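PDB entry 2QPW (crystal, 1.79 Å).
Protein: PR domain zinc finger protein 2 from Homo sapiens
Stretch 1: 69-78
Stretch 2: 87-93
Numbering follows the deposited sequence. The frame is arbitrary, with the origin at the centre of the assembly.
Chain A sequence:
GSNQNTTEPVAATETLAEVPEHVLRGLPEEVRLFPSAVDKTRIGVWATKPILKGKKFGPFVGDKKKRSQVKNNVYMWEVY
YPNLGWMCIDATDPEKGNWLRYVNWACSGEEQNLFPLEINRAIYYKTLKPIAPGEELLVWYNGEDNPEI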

# COMPACT_ATOMS: atom_id res chain seq x y z
N GLN A 69 14.49 -11.95 -8.37
CA GLN A 69 13.46 -11.95 -9.43
C GLN A 69 12.54 -10.72 -9.39
O GLN A 69 11.77 -10.49 -10.32
N VAL A 70 12.57 -9.97 -8.29
CA VAL A 70 11.69 -8.79 -8.17
C VAL A 70 12.45 -7.54 -8.64
O VAL A 70 13.63 -7.41 -8.37
N LYS A 71 11.75 -6.64 -9.34
CA LYS A 71 12.38 -5.50 -10.04
C LYS A 71 12.05 -4.11 -9.45
O LYS A 71 12.57 -3.09 -9.92
N ASN A 72 11.22 -4.07 -8.42
CA ASN A 72 10.93 -2.81 -7.75
C ASN A 72 10.73 -3.04 -6.24
O ASN A 72 10.61 -4.20 -5.79
N ASN A 73 10.74 -1.95 -5.47
CA ASN A 73 10.49 -2.01 -4.03
C ASN A 73 9.19 -1.27 -3.66
O ASN A 73 9.02 -0.79 -2.53
N VAL A 74 8.28 -1.15 -4.63
CA VAL A 74 7.05 -0.36 -4.45
C VAL A 74 5.83 -1.26 -4.17
O VAL A 74 5.10 -1.04 -3.20
N TYR A 75 5.65 -2.30 -4.98
CA TYR A 75 4.47 -3.15 -4.92
C TYR A 75 4.75 -4.52 -4.23
O TYR A 75 4.12 -5.52 -4.59
N MET A 76 5.65 -4.53 -3.23
CA MET A 76 6.10 -5.77 -2.58
C MET A 76 6.49 -5.60 -1.11
O MET A 76 6.88 -4.50 -0.69
N TRP A 77 6.39 -6.70 -0.36
CA TRP A 77 6.91 -6.79 1.02
C TRP A 77 7.76 -8.07 1.13
O TRP A 77 7.56 -9.04 0.38
N GLU A 78 8.67 -8.10 2.11
CA GLU A 78 9.47 -9.33 2.36
C GLU A 78 9.00 -10.06 3.59
O GLU A 78 8.78 -9.44 4.65
N MET A 87 11.30 -14.43 1.31
CA MET A 87 10.62 -14.36 0.04
C MET A 87 10.00 -12.96 -0.17
O MET A 87 9.67 -12.29 0.81
N CYS A 88 9.95 -12.51 -1.41
CA CYS A 88 9.22 -11.26 -1.74
C CYS A 88 7.79 -11.64 -2.08
O CYS A 88 7.56 -12.62 -2.81
N ILE A 89 6.83 -10.87 -1.57
CA ILE A 89 5.40 -11.05 -1.86
C ILE A 89 5.05 -9.93 -2.86
O ILE A 89 4.98 -8.75 -2.45
N ASP A 90 4.92 -10.29 -4.14
CA ASP A 90 4.99 -9.32 -5.24
C ASP A 90 3.62 -9.11 -5.89
O ASP A 90 3.07 -10.04 -6.51
N ALA A 91 3.08 -7.90 -5.75
CA ALA A 91 1.79 -7.52 -6.34
C ALA A 91 1.98 -6.53 -7.49
O ALA A 91 1.04 -5.82 -7.87
N THR A 92 3.18 -6.47 -8.06
CA THR A 92 3.43 -5.62 -9.25
C THR A 92 2.35 -5.85 -10.34
O THR A 92 1.82 -4.87 -10.91
N ASP A 93 2.01 -7.12 -10.59
CA ASP A 93 0.87 -7.51 -11.45
C ASP A 93 -0.41 -7.47 -10.58
O ASP A 93 -0.57 -8.26 -9.65

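The two stretches meet as an antiparallel pair of strands, 76-78 against 87-90, preceded on the first stretch by a loop whose Lys-71 and Asn-72 supply the side-chain hydrogen bonds across the contact. In the ladder, Trp-77 pairs with Ile-89 through both backbone bonds: Ile-89 N donates to Trp-77 O at 2.8 Å, and Trp-77 N donates to Ile-89 O at a longer 3.2 Å. Beyond the last bridge, Ala-91 N donates to Tyr-75 O at 2.8 Å, so the pairing extends into the loop.

Asp-90 is the polar centre of the contact. In its t rotamer the end of the side chain comes nearer the first stretch, where Lys-71 NZ forms a salt bridge with Asp-90 OD2 at 2.7 Å. The lysine starts out sideways and reaches this acid through an irregular chain, with chi1 at 4° and chi3 and chi4 also between wells. Asp-90 OD2 has a further hydrogen-bonding partner elsewhere in the structure. Asp-90 OD1 is used within its own stretch, accepting from Thr-92 N at 3.0 Å and from Thr-92 OG1 at 2.7 Å, bonds that link the end of the strand to the residues after it.

Thr-92, in the m rotamer, therefore has its hydroxyl proton committed to Asp-90, and OG1 remains available as an acceptor. Asn-72 fills that role: Asn-72 ND2 donates to Thr-92 OG1 at 2.8 Å with an angle of 162°. The p rotamer of Asn-72 also places Asn-72 OD1 where it accepts from two backbone amides of its own loop, Val-74 N at 2.8 Å and Tyr-75 N at 3.0 Å. One amide group thus both bonds within its loop and ties it to Thr-92. Tyr-75 (m) covers the same threonine, Tyr-75 CB lying 3.6 Å from Thr-92 N, while the end of its side chain leads away.

Apolar packing lies on the sheet face that carries Met-76, Glu-78, Cys-88 and Asp-90. Cys-88, buried and in the m rotamer, is its focus. Val-70, a t rotamer pointing toward the second stretch, brings Val-70 CG2 to 3.5 Å from Cys-88 CB; Met-76 SD lies 4.0 Å from Cys-88 SG, and Glu-78 CG lies 4.1 Å from the same Cys-88 SG. Met-76 adopts p at chi1, and its end leads away from the second stretch.

Trp-77 and Ile-89, both m at chi1, share the other face, but their ends diverge from the opposing stretch. The indole NE1 of Trp-77 is satisfied elsewhere in the structure.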

# COMPACT_ATOMS: atom_id res chain seq x y z
CB GLN A 69 12.54 -13.17 -9.25
CG GLN A 69 13.19 -14.54 -9.34
CD GLN A 69 12.18 -15.66 -9.11
OE1 GLN A 69 11.74 -15.93 -7.97
NE2 GLN A 69 11.79 -16.33 -10.20
CB VAL A 70 11.09 -8.66 -6.74
CG1 VAL A 70 10.14 -7.46 -6.64
CG2 VAL A 70 10.33 -9.95 -6.40
CB LYS A 71 12.01 -5.53 -11.53
CG LYS A 71 11.01 -6.63 -11.96
CD LYS A 71 9.52 -6.34 -11.64
CE LYS A 71 9.02 -6.98 -10.33
NZ LYS A 71 7.73 -7.70 -10.50
CB ASN A 72 9.73 -2.10 -8.40
CG ASN A 72 8.41 -2.79 -8.10
OD1 ASN A 72 7.83 -2.58 -7.05
ND2 ASN A 72 7.95 -3.63 -9.02
CB ASN A 73 11.67 -1.40 -3.25
CG ASN A 73 12.99 -2.06 -3.56
OD1 ASN A 73 13.14 -3.26 -3.43
ND2 ASN A 73 13.99 -1.25 -3.95
CB VAL A 74 6.80 0.55 -5.69
CG1 VAL A 74 5.44 1.21 -5.57
CG2 VAL A 74 7.94 1.60 -5.80
CB TYR A 75 3.95 -3.35 -6.36
CG TYR A 75 3.44 -2.08 -7.02
CD1 TYR A 75 2.28 -1.46 -6.54
CD2 TYR A 75 4.09 -1.52 -8.12
CE1 TYR A 75 1.76 -0.33 -7.14
CE2 TYR A 75 3.56 -0.32 -8.73
CZ TYR A 75 2.40 0.25 -8.21
OH TYR A 75 1.81 1.38 -8.77
CB MET A 76 7.30 -6.39 -3.35
CG MET A 76 8.69 -5.74 -3.06
SD MET A 76 9.63 -6.61 -1.72
CE MET A 76 11.19 -5.76 -1.74
CB TRP A 77 5.77 -6.85 2.05
CG TRP A 77 5.05 -5.49 2.17
CD1 TRP A 77 3.93 -5.09 1.49
CD2 TRP A 77 5.42 -4.40 3.02
NE1 TRP A 77 3.60 -3.79 1.84
CE2 TRP A 77 4.49 -3.34 2.78
CE3 TRP A 77 6.47 -4.18 3.94
CZ2 TRP A 77 4.57 -2.10 3.44
CZ3 TRP A 77 6.56 -2.93 4.61
CH2 TRP A 77 5.61 -1.89 4.32
CB GLU A 78 10.97 -8.94 2.43
CG GLU A 78 11.44 -8.35 1.08
CD GLU A 78 12.89 -7.89 1.09
OE1 GLU A 78 13.77 -8.78 1.08
OE2 GLU A 78 13.13 -6.65 1.04
CB MET A 87 9.62 -15.53 -0.06
CG MET A 87 10.42 -16.95 0.05
SD MET A 87 11.36 -17.34 -1.45
CE MET A 87 10.02 -17.39 -2.45
CB CYS A 88 9.86 -10.56 -2.95
SG CYS A 88 11.53 -10.01 -2.63
CB ILE A 89 4.60 -10.90 -0.55
CG1 ILE A 89 5.12 -11.89 0.53
CG2 ILE A 89 3.09 -11.10 -0.79
CD1 ILE A 89 5.17 -13.42 0.09
CB ASP A 90 5.99 -9.80 -6.31
CG ASP A 90 6.23 -8.77 -7.40
OD1 ASP A 90 5.84 -7.59 -7.22
OD2 ASP A 90 6.86 -9.14 -8.43
CB ALA A 91 0.83 -6.94 -5.26
CB THR A 92 4.88 -5.79 -9.84
OG1 THR A 92 5.85 -5.46 -8.83
CG2 THR A 92 5.10 -4.89 -11.02
CB ASP A 93 1.11 -8.93 -12.00
CG ASP A 93 -0.05 -9.44 -12.86
OD1 ASP A 93 -1.09 -8.75 -12.96
OD2 ASP A 93 0.11 -10.57 -13.41